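PDB 1VKZ: phosphoribosylamine--glycine ligase from Thermotoga maritima, which catalyses the ATP-dependent joining of glycine to 5-phospho-beta-D-ribosylamine, giving N(1)-(5-phospho-beta-D-ribosyl)glycinamide in de novo purine biosynthesis. Local coordinates for residues S171-I175 against G176-K180; V238-P241 against S242-K246; G305-N308 against A309-G313; V332-A335 against R336-D340. All coordinates share one frame; numbering follows the deposited sequence.

Contact 1. Residues S171-I175 against G176-K180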
loop_
_atom_site.group_PDB
_atom_site.type_symbol
_atom_site.label_atom_id
_atom_site.label_comp_id
_atom_site.label_asym_id
_atom_site.label_seq_id
_atom_site.Cartn_x
_atom_site.Cartn_y
_atom_site.Cartn_z
ATOM N N SER A 171 15.529 9.686 -19.086
ATOM C CA SER A 171 15.957 8.982 -20.281
ATOM C C SER A 171 16.431 7.582 -19.917
ATOM O O SER A 171 16.095 6.614 -20.586
ATOM C CB SER A 171 17.124 9.735 -20.933
ATOM O OG SER A 171 16.801 11.095 -21.133
ATOM N N LYS A 172 17.263 7.525 -18.874
ATOM C CA LYS A 172 17.798 6.280 -18.324
ATOM C C LYS A 172 16.693 5.433 -17.799
ATOM O O LYS A 172 16.757 4.224 -17.895
ATOM C CB LYS A 172 18.759 6.531 -17.156
ATOM C CG LYS A 172 20.153 6.957 -17.553
ATOM C CD LYS A 172 21.009 7.208 -16.321
ATOM C CE LYS A 172 22.349 7.847 -16.689
ATOM N NZ LYS A 172 22.173 9.244 -17.196
ATOM N N LEU A 173 15.683 6.072 -17.221
ATOM C CA LEU A 173 14.493 5.351 -16.747
ATOM C C LEU A 173 13.706 4.709 -17.896
ATOM O O LEU A 173 13.143 3.625 -17.740
ATOM C CB LEU A 173 13.578 6.284 -15.939
ATOM C CG LEU A 173 12.318 5.668 -15.291
ATOM C CD1 LEU A 173 12.672 4.520 -14.371
ATOM C CD2 LEU A 173 11.553 6.685 -14.523
ATOM N N ILE A 174 13.640 5.401 -19.031
ATOM C CA ILE A 174 12.981 4.864 -20.224
ATOM C C ILE A 174 13.739 3.629 -20.748
ATOM O O ILE A 174 13.144 2.592 -21.010
ATOM C CB ILE A 174 12.869 5.954 -21.355
ATOM C CG1 ILE A 174 11.877 7.053 -20.974
ATOM C CG2 ILE A 174 12.415 5.330 -22.688
ATOM C CD1 ILE A 174 12.122 8.377 -21.659
ATOM N N ILE A 175 15.059 3.757 -20.859
ATOM C CA ILE A 175 15.906 2.746 -21.497
ATOM C C ILE A 175 16.340 1.620 -20.555
ATOM O O ILE A 175 17.071 0.732 -20.963
ATOM C CB ILE A 175 17.126 3.414 -22.077
ATOM C CG1 ILE A 175 16.709 4.539 -23.016
ATOM C CG2 ILE A 175 17.994 2.402 -22.847
ATOM C CD1 ILE A 175 17.846 5.517 -23.284
ATOM N N GLY A 176 15.887 1.648 -19.305
ATOM C CA GLY A 176 16.191 0.591 -18.347
ATOM C C GLY A 176 17.541 0.723 -17.673
ATOM O O GLY A 176 17.974 -0.190 -16.983
ATOM N N GLU A 177 18.185 1.870 -17.848
ATOM C CA GLU A 177 19.440 2.162 -17.167
ATOM C C GLU A 177 19.285 2.877 -15.811
ATOM O O GLU A 177 20.247 2.994 -15.066
ATOM C CB GLU A 177 20.385 2.920 -18.119
ATOM C CG GLU A 177 20.645 2.115 -19.387
ATOM C CD GLU A 177 21.839 2.584 -20.183
ATOM O OE1 GLU A 177 22.092 3.812 -20.227
ATOM O OE2 GLU A 177 22.512 1.715 -20.781
ATOM N N LEU A 178 18.090 3.337 -15.466
ATOM C CA LEU A 178 17.912 3.965 -14.155
ATOM C C LEU A 178 17.683 2.924 -13.077
ATOM O O LEU A 178 18.540 2.741 -12.221
ATOM C CB LEU A 178 16.780 5.011 -14.137
ATOM C CG LEU A 178 16.736 5.868 -12.864
ATOM C CD1 LEU A 178 18.065 6.590 -12.607
ATOM C CD2 LEU A 178 15.640 6.859 -12.957
ATOM N N ILE A 179 16.535 2.250 -13.136
ATOM C CA ILE A 179 16.163 1.222 -12.168
ATOM C C ILE A 179 16.177 -0.138 -12.848
ATOM O O ILE A 179 15.382 -0.386 -13.743
ATOM C CB ILE A 179 14.758 1.487 -11.618
ATOM C CG1 ILE A 179 14.657 2.906 -11.047
ATOM C CG2 ILE A 179 14.383 0.449 -10.550
ATOM C CD1 ILE A 179 13.220 3.430 -11.000
ATOM N N LYS A 180 17.098 -1.010 -12.428
ATOM C CA LYS A 180 17.210 -2.379 -12.963
ATOM C C LYS A 180 15.834 -3.068 -13.002
ATOM O O LYS A 180 15.129 -3.122 -11.979
ATOM C CB LYS A 180 18.181 -3.198 -12.103
ATOM C CG LYS A 180 18.597 -4.522 -12.712
ATOM C CD LYS A 180 19.614 -4.310 -13.815
ATOM C CE LYS A 180 20.086 -5.623 -14.409
ATOM N NZ LYS A 180 21.238 -5.404 -15.331
#
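The peptide carbonyl of Lys172 is the flat group on which this contact turns: Leu178 N stands above its plane, 75° out of it, and donates a hydrogen bond of 2.9 Å to Lys172 O. Glu177 N also reaches Lys172 O, at 2.8 Å, but the bond is weak because its N-H is bent well off line. One carbonyl oxygen near the end of helix 163-175 is thus shared by two successive amides of the departing chain. The Glu177 chain runs extended beyond CG, and its OE1 stays 6.2 Å from Lys172 NZ, too far for a salt bridge, though the opposite charges may attract weakly.

The turn is a glycine-terminated helix C-terminus. Gly176 adopts a positive phi of 82°, at which a CB would collide with Ile175 O. The weak Glu177-Lys172 bond corresponds to the long bond of a Schellman motif, whereas Gly176 N, 3.7 Å from Leu173 O, does not make the companion bond. This reversal lies in the ATP-grasp region, within a segment predicted to bind ATP.

On the side of the turn facing the sheet the apolar side chains close up. Leu178 CD2 comes to 3.7 Å from Leu173 CB, the two side chains crossing at a slant. Leu173 carries its CG anti to the backbone N (chi1 -176°), and its CD1 meets Ile179 CD1 at 3.6 Å, the two branches running side by side. Leu173 also lies on Ile146, Ala148 and Leu158 of the antiparallel sheet that this helix packs against, and Leu178 joins it on Leu158.

Contact 2. Residues V238-P241 against S242-K246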
loop_
_atom_site.group_PDB
_atom_site.type_symbol
_atom_site.label_atom_id
_atom_site.label_comp_id
_atom_site.label_asym_id
_atom_site.label_seq_id
_atom_site.Cartn_x
_atom_site.Cartn_y
_atom_site.Cartn_z
ATOM N N VAL A 238 -7.379 9.949 10.528
ATOM C CA VAL A 238 -7.289 11.333 10.114
ATOM C C VAL A 238 -8.687 11.835 9.766
ATOM O O VAL A 238 -9.445 11.094 9.174
ATOM C CB VAL A 238 -6.432 11.436 8.819
ATOM C CG1 VAL A 238 -6.470 12.838 8.232
ATOM C CG2 VAL A 238 -5.001 11.011 9.085
ATOM N N GLU A 239 -8.982 13.103 10.075
ATOM C CA GLU A 239 -10.277 13.762 9.838
ATOM C C GLU A 239 -10.259 14.562 8.527
ATOM O O GLU A 239 -9.506 15.530 8.395
ATOM C CB GLU A 239 -10.570 14.704 11.030
ATOM C CG GLU A 239 -11.890 15.475 10.962
ATOM C CD GLU A 239 -12.254 16.206 12.263
ATOM O OE1 GLU A 239 -11.502 16.110 13.270
ATOM O OE2 GLU A 239 -13.310 16.890 12.281
ATOM N N ILE A 240 -11.089 14.161 7.567
ATOM C CA ILE A 240 -11.153 14.829 6.264
ATOM C C ILE A 240 -12.504 15.584 6.166
ATOM O O ILE A 240 -13.551 15.059 6.576
ATOM C CB ILE A 240 -10.950 13.781 5.137
ATOM C CG1 ILE A 240 -9.658 13.002 5.363
ATOM C CG2 ILE A 240 -10.913 14.428 3.773
ATOM C CD1 ILE A 240 -8.397 13.855 5.458
ATOM N N PRO A 241 -12.502 16.815 5.659
ATOM C CA PRO A 241 -13.759 17.544 5.515
ATOM C C PRO A 241 -14.755 16.752 4.659
ATOM O O PRO A 241 -14.347 16.025 3.737
ATOM C CB PRO A 241 -13.330 18.834 4.830
ATOM C CG PRO A 241 -11.928 19.003 5.248
ATOM C CD PRO A 241 -11.356 17.609 5.186
ATOM N N SER A 242 -16.042 16.879 4.980
ATOM C CA SER A 242 -17.096 16.122 4.290
ATOM C C SER A 242 -17.157 16.413 2.787
ATOM O O SER A 242 -17.441 15.518 1.989
ATOM C CB SER A 242 -18.457 16.435 4.917
ATOM O OG SER A 242 -18.716 17.831 4.849
ATOM N N ASP A 243 -16.924 17.672 2.424
ATOM C CA ASP A 243 -16.892 18.090 1.014
ATOM C C ASP A 243 -15.741 17.412 0.250
ATOM O O ASP A 243 -15.915 16.932 -0.877
ATOM C CB ASP A 243 -16.836 19.623 0.898
ATOM C CG ASP A 243 -15.994 20.265 1.987
ATOM O OD1 ASP A 243 -14.807 19.868 2.096
ATOM O OD2 ASP A 243 -16.431 21.153 2.777
ATOM N N THR A 244 -14.579 17.337 0.893
ATOM C CA THR A 244 -13.448 16.594 0.368
ATOM C C THR A 244 -13.752 15.105 0.222
ATOM O O THR A 244 -13.464 14.497 -0.812
ATOM C CB THR A 244 -12.239 16.802 1.281
ATOM O OG1 THR A 244 -11.917 18.202 1.362
ATOM C CG2 THR A 244 -10.983 16.142 0.697
ATOM N N ILE A 245 -14.370 14.519 1.239
ATOM C CA ILE A 245 -14.798 13.114 1.152
ATOM C C ILE A 245 -15.795 12.905 0.029
ATOM O O ILE A 245 -15.692 11.934 -0.699
ATOM C CB ILE A 245 -15.392 12.613 2.497
ATOM C CG1 ILE A 245 -14.296 12.537 3.563
ATOM C CG2 ILE A 245 -16.055 11.247 2.325
ATOM C CD1 ILE A 245 -14.826 12.262 4.958
ATOM N N LYS A 246 -16.770 13.800 -0.129
ATOM C CA LYS A 246 -17.726 13.616 -1.228
ATOM C C LYS A 246 -17.053 13.624 -2.612
ATOM O O LYS A 246 -17.415 12.850 -3.496
ATOM C CB LYS A 246 -18.871 14.635 -1.156
ATOM C CG LYS A 246 -19.988 14.323 -2.157
ATOM C CD LYS A 246 -21.394 14.572 -1.609
ATOM C CE LYS A 246 -22.044 13.283 -1.088
ATOM N NZ LYS A 246 -23.433 13.552 -0.590
#
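Ile245 reaches back from the first turn of helix 242-261 to Ile240 and Pro241, and its side chain can be followed atom by atom. CB lies near Pro241 O. CG1, turned beside the backbone N by a chi1 of -68°, passes 3.5 Å from Pro241 O and 3.9 Å from Ile240 CG2. From there the extended chain takes CD1 to 3.5 Å from Ile240 O, so the tip ends against the backbone of the residue whose side chain its shaft has just passed. At the backbone, Ile245 N donates a nearly straight hydrogen bond of 2.9 Å to Pro241 O, lying in the carbonyl plane. With an alanine here, CG1 and CD1 would be gone and a gap would probably open beside Ile240 CG2 and the Ile240 carbonyl.

Ile240 CG2 has a second neighbour, Thr244 CG2 at 3.5 Å, the two side chains crossing roughly at right angles. The longer branch of Ile240 leads away from the helix, and the residue also packs on Phe213. The Pro241 ring runs alongside Thr244, with Pro241 CB 3.3 Å from Asp243 OD1. Asp243 OD1 accepts a weak bond from Thr244 N at 2.8 Å, and another weak, longer one from Thr244 OG1.

Pro241 occupies the N-cap and brings no polar side chain to the helix start. The apolar pairing of Ile240, just before the cap, with Ile245, four residues after it, is that of a hydrophobic staple at a helix N-terminus.

Contact 3. Residues G305-N308 against A309-G313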
loop_
_atom_site.group_PDB
_atom_site.type_symbol
_atom_site.label_atom_id
_atom_site.label_comp_id
_atom_site.label_asym_id
_atom_site.label_seq_id
_atom_site.Cartn_x
_atom_site.Cartn_y
_atom_site.Cartn_z
ATOM N N GLY A 305 -15.041 -4.729 11.667
ATOM C CA GLY A 305 -15.675 -4.024 10.569
ATOM C C GLY A 305 -14.917 -4.219 9.278
ATOM O O GLY A 305 -15.515 -4.363 8.220
ATOM N N PHE A 306 -13.597 -4.238 9.367
ATOM C CA PHE A 306 -12.781 -4.565 8.199
ATOM C C PHE A 306 -13.155 -5.968 7.693
ATOM O O PHE A 306 -13.591 -6.134 6.561
ATOM C CB PHE A 306 -11.285 -4.462 8.518
ATOM C CG PHE A 306 -10.405 -4.878 7.384
ATOM C CD1 PHE A 306 -10.127 -4.011 6.356
ATOM C CD2 PHE A 306 -9.875 -6.156 7.336
ATOM C CE1 PHE A 306 -9.322 -4.399 5.290
ATOM C CE2 PHE A 306 -9.097 -6.545 6.282
ATOM C CZ PHE A 306 -8.818 -5.644 5.243
ATOM N N VAL A 307 -13.033 -6.955 8.568
ATOM C CA VAL A 307 -13.403 -8.326 8.239
ATOM C C VAL A 307 -14.786 -8.440 7.620
ATOM O O VAL A 307 -14.958 -9.093 6.610
ATOM C CB VAL A 307 -13.335 -9.260 9.467
ATOM C CG1 VAL A 307 -14.058 -10.580 9.199
ATOM C CG2 VAL A 307 -11.912 -9.540 9.809
ATOM N N ASN A 308 -15.770 -7.820 8.234
ATOM C CA ASN A 308 -17.124 -7.889 7.701
ATOM C C ASN A 308 -17.279 -7.303 6.300
ATOM O O ASN A 308 -17.932 -7.896 5.441
ATOM C CB ASN A 308 -18.095 -7.247 8.676
ATOM C CG ASN A 308 -18.408 -8.158 9.872
ATOM O OD1 ASN A 308 -18.174 -9.382 9.845
ATOM N ND2 ASN A 308 -18.967 -7.567 10.911
ATOM N N ALA A 309 -16.677 -6.145 6.062
ATOM C CA ALA A 309 -16.801 -5.476 4.771
ATOM C C ALA A 309 -16.128 -6.310 3.662
ATOM O O ALA A 309 -16.641 -6.463 2.573
ATOM C CB ALA A 309 -16.206 -4.083 4.850
ATOM N N VAL A 310 -15.002 -6.919 3.991
ATOM C CA VAL A 310 -14.309 -7.789 3.063
ATOM C C VAL A 310 -15.158 -8.995 2.734
ATOM O O VAL A 310 -15.215 -9.419 1.606
ATOM C CB VAL A 310 -12.960 -8.207 3.650
ATOM C CG1 VAL A 310 -12.298 -9.261 2.819
ATOM C CG2 VAL A 310 -12.062 -6.990 3.698
ATOM N N LEU A 311 -15.821 -9.568 3.723
ATOM C CA LEU A 311 -16.574 -10.783 3.487
ATOM C C LEU A 311 -17.805 -10.460 2.679
ATOM O O LEU A 311 -18.135 -11.166 1.738
ATOM C CB LEU A 311 -16.926 -11.442 4.806
ATOM C CG LEU A 311 -15.765 -12.156 5.501
ATOM C CD1 LEU A 311 -16.236 -12.654 6.867
ATOM C CD2 LEU A 311 -15.181 -13.314 4.656
ATOM N N GLU A 312 -18.475 -9.379 3.046
ATOM C CA GLU A 312 -19.638 -8.929 2.332
ATOM C C GLU A 312 -19.318 -8.582 0.901
ATOM O O GLU A 312 -20.079 -8.912 0.007
ATOM C CB GLU A 312 -20.264 -7.722 3.035
ATOM C CG GLU A 312 -21.051 -8.117 4.264
ATOM C CD GLU A 312 -21.994 -9.288 3.971
ATOM O OE1 GLU A 312 -22.553 -9.347 2.843
ATOM O OE2 GLU A 312 -22.161 -10.160 4.858
ATOM N N GLY A 313 -18.197 -7.915 0.686
ATOM C CA GLY A 313 -17.731 -7.607 -0.651
ATOM C C GLY A 313 -17.398 -8.859 -1.441
ATOM O O GLY A 313 -17.870 -9.041 -2.572
#
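Phe306 presents one ring face to Val310, whose CG2 sits over it as a CH-pi contact, 4.0 Å from the ring centroid and 16° off the normal. The methyl is displaced toward the rim, its nearest ring atom being Phe306 CZ at 3.8 Å. With CG anti to the backbone N (chi1 176°), the ring is carried along the helix beside the next turn. Val310 CG2 also lies 3.4 Å from Phe306 O, so a single methyl meets both the ring and the carbonyl of the same residue.

This pair shows the i to i+4 spacing of an alpha helix, here helix 303-315. Val310 N donates to Phe306 O at 3.0 Å with an N-H...O angle of 167°, and equivalent bonds join Ala309 to Gly305, Leu311 to Val307 and Glu312 to Asn308. Beside Phe306 and Val310, Val307 and Leu311 point the same way, with Val307 CG1 3.8 Å from Leu311 CD1. The apolar side turns toward helix 25-36 of the N-terminal, Rossmann-like domain: Phe306 touches Ile30, Val307 touches Ala33 and Phe34, and Val310 also reaches Phe34. Glu312 CG packs 3.3 Å from Asn308 O.

Contact 4. Residues V332-A335 against R336-D340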
loop_
_atom_site.group_PDB
_atom_site.type_symbol
_atom_site.label_atom_id
_atom_site.label_comp_id
_atom_site.label_asym_id
_atom_site.label_seq_id
_atom_site.Cartn_x
_atom_site.Cartn_y
_atom_site.Cartn_z
ATOM N N VAL A 332 7.026 1.754 12.808
ATOM C CA VAL A 332 7.744 0.741 12.109
ATOM C C VAL A 332 9.189 0.706 12.636
ATOM O O VAL A 332 9.880 1.736 12.641
ATOM C CB VAL A 332 7.729 0.991 10.575
ATOM C CG1 VAL A 332 8.420 -0.161 9.834
ATOM C CG2 VAL A 332 6.311 1.163 10.042
ATOM N N LEU A 333 9.631 -0.478 13.088
ATOM C CA LEU A 333 11.068 -0.748 13.248
ATOM C C LEU A 333 11.626 -1.444 12.000
ATOM O O LEU A 333 11.131 -2.489 11.569
ATOM C CB LEU A 333 11.359 -1.576 14.490
ATOM C CG LEU A 333 10.551 -1.179 15.718
ATOM C CD1 LEU A 333 10.822 -2.195 16.827
ATOM C CD2 LEU A 333 10.892 0.208 16.121
ATOM N N ALA A 334 12.652 -0.830 11.424
ATOM C CA ALA A 334 13.324 -1.347 10.250
ATOM C C ALA A 334 14.794 -1.657 10.561
ATOM O O ALA A 334 15.325 -1.320 11.626
ATOM C CB ALA A 334 13.212 -0.359 9.111
ATOM N N ALA A 335 15.443 -2.341 9.642
ATOM C CA ALA A 335 16.827 -2.720 9.822
ATOM C C ALA A 335 17.764 -1.586 9.452
ATOM O O ALA A 335 17.456 -0.757 8.596
ATOM C CB ALA A 335 17.134 -3.927 8.974
ATOM N N ARG A 336 18.933 -1.563 10.073
ATOM C CA ARG A 336 20.000 -0.713 9.603
ATOM C C ARG A 336 20.279 -1.025 8.139
ATOM O O ARG A 336 20.422 -2.192 7.758
ATOM C CB ARG A 336 21.269 -0.937 10.410
ATOM C CG ARG A 336 22.454 -0.143 9.864
ATOM C CD ARG A 336 23.728 -0.337 10.615
ATOM N NE ARG A 336 23.610 0.173 11.973
ATOM C CZ ARG A 336 23.606 -0.561 13.081
ATOM N NH1 ARG A 336 23.701 -1.893 13.044
ATOM N NH2 ARG A 336 23.508 0.059 14.254
ATOM N N GLY A 337 20.361 0.023 7.323
ATOM C CA GLY A 337 20.559 -0.127 5.875
ATOM C C GLY A 337 19.306 0.069 5.027
ATOM O O GLY A 337 19.413 0.324 3.822
ATOM N N TYR A 338 18.130 -0.039 5.645
ATOM C CA TYR A 338 16.864 0.135 4.961
ATOM C C TYR A 338 16.719 1.562 4.464
ATOM O O TYR A 338 16.920 2.461 5.262
ATOM C CB TYR A 338 15.704 -0.160 5.938
ATOM C CG TYR A 338 14.324 -0.025 5.303
ATOM C CD1 TYR A 338 13.903 -0.933 4.342
ATOM C CD2 TYR A 338 13.448 0.986 5.675
ATOM C CE1 TYR A 338 12.657 -0.842 3.752
ATOM C CE2 TYR A 338 12.186 1.093 5.081
ATOM C CZ TYR A 338 11.799 0.180 4.099
ATOM O OH TYR A 338 10.557 0.250 3.472
ATOM N N PRO A 339 16.326 1.804 3.202
ATOM C CA PRO A 339 15.888 0.786 2.242
ATOM C C PRO A 339 16.918 0.204 1.265
ATOM O O PRO A 339 16.705 -0.893 0.759
ATOM C CB PRO A 339 14.812 1.531 1.431
ATOM C CG PRO A 339 14.971 2.994 1.777
ATOM C CD PRO A 339 16.197 3.147 2.618
ATOM N N ASP A 340 18.004 0.908 0.987
ATOM C CA ASP A 340 18.860 0.525 -0.129
ATOM C C ASP A 340 19.603 -0.805 0.070
ATOM O O ASP A 340 20.078 -1.402 -0.898
ATOM C CB ASP A 340 19.846 1.657 -0.437
ATOM C CG ASP A 340 19.151 2.919 -0.966
ATOM O OD1 ASP A 340 17.895 3.032 -0.849
ATOM O OD2 ASP A 340 19.792 3.846 -1.523
#
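Ala335 and Tyr338 are the ends of a type II beta turn, closed by a hydrogen bond of 3.1 Å from Tyr338 N to Ala335 O. The bond is fairly straight, although the donor stands 39° out of the carbonyl plane. Arg336 and Gly337 form the corners; Gly337 takes a positive phi of 102°, where a CB would jam against the preceding carbonyl oxygen. A cis peptide bond then joins Tyr338 to Pro339.

Among the side chains, Ala334 CB meets Tyr338 CD2 at 3.7 Å, an oblique approach to the ring. A chi1 of -179° turns Tyr338 CG opposite the backbone N, and the end of the ring leads away from 332-335 after passing the Ala334 methyl. Pro339 CB lies 3.9 Å above one face of the Tyr338 ring, toward its rim. Closer to the backbone, Tyr338 CB packs 3.2 Å from Ala335 O.

Arg336 NH1 makes a long, weak ion pair with Glu343. The tyrosine hydroxyl is hydrogen-bonded to Gly230 N, while the ring touches Leu220, Thr229 and Arg374. The turn follows strand 327-334, which pairs with strand 374-382 through Leu333, and carries Tyr338 across to the loops before and after strand 227-228 in the chain.

From the N terminus, the four contacts follow in series; none nests within or crosses another, since each is a local turn or helical step. Contact 1 ends helix 163-175 before the loop to strand 186-190. Contact 2 closes the passage from strand 233-236 into helix 242-261, and contact 3 lies inside helix 303-315, bringing the ATP-grasp region against the N-terminal domain. Contact 4 follows, where strand 327-334 of the C-terminal domain turns into a loop. Though far apart in sequence, contacts 1 and 4 approach to about 11 Å between nearest atoms, whereas contacts 1 and 3 lie on opposite sides of the chain's centre, about 41 Å between their centres.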